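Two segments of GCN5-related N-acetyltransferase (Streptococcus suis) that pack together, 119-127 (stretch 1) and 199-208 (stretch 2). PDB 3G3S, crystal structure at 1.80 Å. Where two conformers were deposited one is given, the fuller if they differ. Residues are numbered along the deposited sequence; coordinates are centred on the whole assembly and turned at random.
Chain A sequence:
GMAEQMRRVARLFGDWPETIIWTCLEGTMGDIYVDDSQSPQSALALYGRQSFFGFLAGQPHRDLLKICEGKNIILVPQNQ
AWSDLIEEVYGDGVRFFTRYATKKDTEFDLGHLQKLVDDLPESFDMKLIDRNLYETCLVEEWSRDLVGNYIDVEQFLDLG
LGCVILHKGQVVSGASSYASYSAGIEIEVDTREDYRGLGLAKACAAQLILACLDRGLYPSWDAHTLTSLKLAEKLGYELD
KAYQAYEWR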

ATOM      1  N   ASP A 119       0.428  -6.243  36.380  1.00 49.87           N
ATOM      2  CA  ASP A 119       1.109  -7.227  37.228  1.00 52.03           C
ATOM      3  C   ASP A 119       2.646  -7.209  37.164  1.00 52.10           C
ATOM      4  O   ASP A 119       3.299  -8.034  37.823  1.00 51.97           O
ATOM      5  CB  ASP A 119       0.624  -8.650  36.896  1.00 52.99           C
ATOM      6  CG  ASP A 119      -0.834  -8.883  37.251  1.00 57.47           C
ATOM      7  OD1 ASP A 119      -1.456  -8.057  37.981  1.00 54.03           O
ATOM      8  OD2 ASP A 119      -1.348  -9.921  36.781  1.00 66.23           O
ATOM      9  N   LEU A 120       3.224  -6.319  36.362  1.00 51.84           N
ATOM     10  CA  LEU A 120       4.670  -6.198  36.307  1.00 52.42           C
ATOM     11  C   LEU A 120       5.137  -5.657  37.665  1.00 53.92           C
ATOM     12  O   LEU A 120       4.663  -4.588  38.090  1.00 55.74           O
ATOM     13  CB  LEU A 120       5.099  -5.237  35.205  1.00 51.19           C
ATOM     14  CG  LEU A 120       6.597  -5.207  34.951  1.00 52.12           C
ATOM     15  CD1 LEU A 120       7.041  -6.507  34.281  1.00 51.42           C
ATOM     16  CD2 LEU A 120       6.978  -4.004  34.113  1.00 51.23           C
ATOM     17  N   PRO A 121       6.044  -6.387  38.357  1.00 54.22           N
ATOM     18  CA  PRO A 121       6.543  -5.913  39.669  1.00 55.19           C
ATOM     19  C   PRO A 121       7.197  -4.518  39.633  1.00 57.13           C
ATOM     20  O   PRO A 121       7.783  -4.137  38.607  1.00 59.41           O
ATOM     21  CB  PRO A 121       7.579  -6.964  40.055  1.00 54.29           C
ATOM     22  CG  PRO A 121       7.236  -8.165  39.240  1.00 52.63           C
ATOM     23  CD  PRO A 121       6.644  -7.681  37.978  1.00 52.47           C
ATOM     24  N   GLU A 122       7.104  -3.780  40.751  1.00 56.86           N
ATOM     25  CA  GLU A 122       7.639  -2.393  40.863  1.00 54.25           C
ATOM     26  C   GLU A 122       9.144  -2.302  40.591  1.00 51.70           C
ATOM     27  O   GLU A 122       9.639  -1.235  40.203  1.00 51.85           O
ATOM     28  CB  GLU A 122       7.304  -1.776  42.237  1.00 55.72           C
ATOM     29  N   SER A 123       9.846  -3.418  40.815  0.50 49.90           N
ATOM     30  CA  SER A 123      11.277  -3.551  40.550  0.50 49.14           C
ATOM     31  C   SER A 123      11.620  -3.348  39.069  0.50 48.19           C
ATOM     32  O   SER A 123      12.715  -2.877  38.726  0.50 48.31           O
ATOM     33  CB  SER A 123      11.733  -4.946  40.980  0.50 48.69           C
ATOM     34  OG  SER A 123      13.098  -5.150  40.684  0.50 47.50           O
ATOM     35  N   PHE A 124      10.680  -3.715  38.206  1.00 46.43           N
ATOM     36  CA  PHE A 124      10.836  -3.585  36.765  1.00 43.62           C
ATOM     37  C   PHE A 124      10.211  -2.285  36.272  1.00 42.55           C
ATOM     38  O   PHE A 124       9.284  -1.747  36.873  1.00 45.03           O
ATOM     39  CB  PHE A 124      10.230  -4.803  36.088  1.00 42.47           C
ATOM     40  CG  PHE A 124      10.897  -6.073  36.478  1.00 39.24           C
ATOM     41  CD1 PHE A 124      11.976  -6.543  35.769  1.00 31.33           C
ATOM     42  CD2 PHE A 124      10.493  -6.767  37.592  1.00 47.50           C
ATOM     43  CE1 PHE A 124      12.621  -7.698  36.143  1.00 40.06           C
ATOM     44  CE2 PHE A 124      11.140  -7.938  37.966  1.00 45.52           C
ATOM     45  CZ  PHE A 124      12.198  -8.401  37.233  1.00 44.10           C
ATOM     46  N   ASP A 125      10.777  -1.765  35.195  1.00 38.91           N
ATOM     47  CA  ASP A 125      10.329  -0.546  34.581  1.00 37.93           C
ATOM     48  C   ASP A 125      10.084  -0.858  33.124  1.00 35.03           C
ATOM     49  O   ASP A 125      11.010  -1.280  32.426  1.00 34.68           O
ATOM     50  CB  ASP A 125      11.399   0.546  34.677  1.00 40.56           C
ATOM     51  CG  ASP A 125      11.287   1.378  35.946  1.00 45.01           C
ATOM     52  OD1 ASP A 125      10.395   2.251  36.007  1.00 50.44           O
ATOM     53  OD2 ASP A 125      12.123   1.197  36.853  1.00 45.27           O
HETATM   54  N   MSE A 126       8.856  -0.648  32.671  1.00 33.78           N
HETATM   55  CA  MSE A 126       8.501  -0.867  31.284  1.00 33.33           C
HETATM   56  C   MSE A 126       8.477   0.463  30.585  1.00 33.97           C
HETATM   57  O   MSE A 126       7.925   1.410  31.108  1.00 35.54           O
HETATM   58  CB  MSE A 126       7.164  -1.546  31.124  1.00 33.32           C
HETATM   59  CG  MSE A 126       6.864  -1.797  29.644  1.00 28.40           C
HETATM   60 SE   MSE A 126       6.105  -3.408  29.499  0.75 34.96          SE
HETATM   61  CE  MSE A 126       4.477  -3.149  30.657  1.00 25.45           C
ATOM     62  N   LYS A 127       9.050   0.504  29.386  1.00 31.30           N
ATOM     63  CA  LYS A 127       9.195   1.724  28.640  1.00 34.04           C
ATOM     64  C   LYS A 127       9.057   1.489  27.158  1.00 31.53           C
ATOM     65  O   LYS A 127       9.478   0.447  26.679  1.00 30.59           O
ATOM     66  CB  LYS A 127      10.621   2.254  28.850  1.00 36.05           C
ATOM     67  CG  LYS A 127      10.940   2.821  30.213  1.00 43.56           C
ATOM     68  CD  LYS A 127      12.361   3.406  30.233  1.00 51.20           C
ATOM     69  CE  LYS A 127      12.425   4.637  31.128  1.00 53.38           C
ATOM     70  NZ  LYS A 127      13.789   5.199  31.288  1.00 49.24           N
ATOM     71  N   GLY A 199       7.572 -14.163  33.541  1.00 39.00           N
ATOM     72  CA  GLY A 199       6.377 -13.527  32.957  1.00 36.67           C
ATOM     73  C   GLY A 199       6.612 -12.151  32.371  1.00 34.18           C
ATOM     74  O   GLY A 199       5.665 -11.403  32.144  1.00 33.66           O
ATOM     75  N   LEU A 200       7.880 -11.818  32.121  1.00 30.42           N
ATOM     76  CA  LEU A 200       8.209 -10.537  31.558  1.00 27.89           C
ATOM     77  C   LEU A 200       7.749 -10.415  30.095  1.00 26.94           C
ATOM     78  O   LEU A 200       7.231  -9.370  29.685  1.00 26.16           O
ATOM     79  CB  LEU A 200       9.710 -10.273  31.693  1.00 29.02           C
ATOM     80  CG  LEU A 200      10.286 -10.235  33.123  1.00 32.41           C
ATOM     81  CD1 LEU A 200      11.733  -9.813  33.110  1.00 26.61           C
ATOM     82  CD2 LEU A 200       9.506  -9.326  34.064  1.00 29.18           C
ATOM     83  N   ALA A 201       7.963 -11.464  29.310  1.00 29.03           N
ATOM     84  CA  ALA A 201       7.561 -11.480  27.893  1.00 31.08           C
ATOM     85  C   ALA A 201       6.072 -11.136  27.699  1.00 31.57           C
ATOM     86  O   ALA A 201       5.701 -10.328  26.851  1.00 31.23           O
ATOM     87  CB  ALA A 201       7.871 -12.861  27.283  1.00 32.07           C
ATOM     88  N   LYS A 202       5.257 -11.745  28.546  1.00 33.20           N
ATOM     89  CA  LYS A 202       3.809 -11.616  28.589  1.00 34.07           C
ATOM     90  C   LYS A 202       3.392 -10.175  28.915  1.00 33.08           C
ATOM     91  O   LYS A 202       2.476  -9.635  28.314  1.00 31.96           O
ATOM     92  CB  LYS A 202       3.336 -12.609  29.650  1.00 33.96           C
ATOM     93  CG  LYS A 202       1.879 -12.851  29.820  1.00 42.21           C
ATOM     94  CD  LYS A 202       1.649 -13.906  30.951  1.00 46.07           C
ATOM     95  CE  LYS A 202       1.992 -13.370  32.367  1.00 54.41           C
ATOM     96  NZ  LYS A 202       2.156 -14.420  33.438  1.00 58.01           N
ATOM     97  N   ALA A 203       4.094  -9.546  29.851  1.00 32.55           N
ATOM     98  CA  ALA A 203       3.814  -8.173  30.211  1.00 29.41           C
ATOM     99  C   ALA A 203       4.153  -7.198  29.080  1.00 27.82           C
ATOM    100  O   ALA A 203       3.366  -6.295  28.794  1.00 28.51           O
ATOM    101  CB  ALA A 203       4.574  -7.789  31.503  1.00 30.11           C
ATOM    102  N   CYS A 204       5.325  -7.334  28.461  0.60 26.31           N
ATOM    103  CA  CYS A 204       5.676  -6.411  27.378  0.60 25.95           C
ATOM    104  C   CYS A 204       4.890  -6.711  26.097  0.60 24.16           C
ATOM    105  O   CYS A 204       4.674  -5.806  25.306  0.60 23.81           O
ATOM    106  CB  CYS A 204       7.204  -6.366  27.120  0.60 25.54           C
ATOM    107  SG  CYS A 204       8.031  -7.939  26.919  0.60 26.83           S
ATOM    108  N   ALA A 205       4.510  -7.975  25.880  1.00 25.15           N
ATOM    109  CA  ALA A 205       3.688  -8.348  24.743  1.00 24.52           C
ATOM    110  C   ALA A 205       2.319  -7.733  24.946  1.00 27.78           C
ATOM    111  O   ALA A 205       1.783  -7.104  24.041  1.00 27.85           O
ATOM    112  CB  ALA A 205       3.576  -9.832  24.627  1.00 24.77           C
ATOM    113  N   ALA A 206       1.794  -7.850  26.161  1.00 27.64           N
ATOM    114  CA  ALA A 206       0.477  -7.272  26.441  1.00 28.68           C
ATOM    115  C   ALA A 206       0.489  -5.779  26.169  1.00 25.21           C
ATOM    116  O   ALA A 206      -0.399  -5.266  25.500  1.00 27.99           O
ATOM    117  CB  ALA A 206       0.017  -7.583  27.889  1.00 29.73           C
ATOM    118  N   GLN A 207       1.507  -5.086  26.667  1.00 26.24           N
ATOM    119  CA  GLN A 207       1.631  -3.633  26.472  1.00 26.97           C
ATOM    120  C   GLN A 207       1.723  -3.252  25.013  1.00 27.75           C
ATOM    121  O   GLN A 207       1.092  -2.301  24.568  1.00 27.22           O
ATOM    122  CB  GLN A 207       2.879  -3.134  27.186  1.00 28.41           C
ATOM    123  CG  GLN A 207       3.201  -1.619  27.106  1.00 31.34           C
ATOM    124  CD  GLN A 207       2.325  -0.796  28.015  1.00 38.56           C
ATOM    125  OE1 GLN A 207       1.126  -0.660  27.772  1.00 49.52           O
ATOM    126  NE2 GLN A 207       2.916  -0.225  29.049  1.00 39.83           N
ATOM    127  N   LEU A 208       2.560  -3.973  24.270  1.00 27.65           N
ATOM    128  CA  LEU A 208       2.715  -3.703  22.840  1.00 28.55           C
ATOM    129  C   LEU A 208       1.383  -3.857  22.095  1.00 26.00           C
ATOM    130  O   LEU A 208       1.024  -2.992  21.293  1.00 28.93           O
ATOM    131  CB  LEU A 208       3.771  -4.632  22.230  1.00 26.39           C
ATOM    132  CG  LEU A 208       4.032  -4.471  20.728  1.00 31.19           C
ATOM    133  CD1 LEU A 208       4.385  -3.036  20.393  1.00 30.48           C
ATOM    134  CD2 LEU A 208       5.107  -5.436  20.248  1.00 22.83           C
TER

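No hydrogen bond crosses between the two stretches; the evidence for their association is van der Waals contact, with 314 Å² buried when both sides are summed. Three residues of stretch 1, Leu120, Phe124 and Met126, meet one flank of helix 200-208.

Asp119 makes no contact, its nearest side-chain approach being Asp119 OD2 to Lys202 CE at 6.5 Å, as suits a charged group left exposed. Leu120 is the first residue to engage. Its CA-to-CB bond points sideways, but the t, p rotamer (chi1 -172°, chi2 71°) brings its end nearer the helix, where CD1 lies 3.8 Å from Leu200 CD2 and 3.9 Å from Ala203 CB. The small side chain of Ala203, pointing toward stretch 1, lets the backbones approach closely here: Leu120 CA and Ala203 CA are 6.5 Å apart.

From Pro121 to Phe124 the chain makes a type I turn, closed by the hydrogen bond from Phe124 N to Pro121 O at 3.0 Å. Glu122, modelled only to CB, and Ser123 occupy the middle of the turn, out of reach of the helix. The turn thus separates two residues that both touch Leu200.

Phe124 points toward the helix with chi1 at -62° and chi2 at -90°, and offers a ring face to Leu200. The CD2 methyl of Leu200 sits 4.0 Å from the centroid of the Phe124 ring and only 10° off the ring normal, the geometry of a CH-pi contact, while Leu200 CD1 lies 3.8 Å from Phe124 CE1. The branched end of Leu200 suits this place: CD2 lies over the ring face and against Leu120 CD1, while CD1 reaches Phe124 CE1.

Asp125 is out of reach and Lys127 points away from the helix; both are exposed, as charged side chains commonly are. Between them Met126, present as selenomethionine, points toward the helix and has 85 Å² covered, the largest share of any residue in the two stretches. With chi1 at -178° and chi3 at 60°, the long, unbranched side chain spans a 7.3 Å gap between Met126 CA and Cys204 CA. Its SE lies 3.7 Å from Cys204 CA and 4.0 Å from Cys204 CB, and its CE lies 3.8 Å from Ala203 O and 3.7 Å from Gln207 NE2. Gln207 therefore contributes by packing its amide end against a methyl group. Ala203 O also accepts the helical hydrogen bond from Gln207 N at 3.1 Å, so the methyl rests beside a carbonyl already satisfied within the helix.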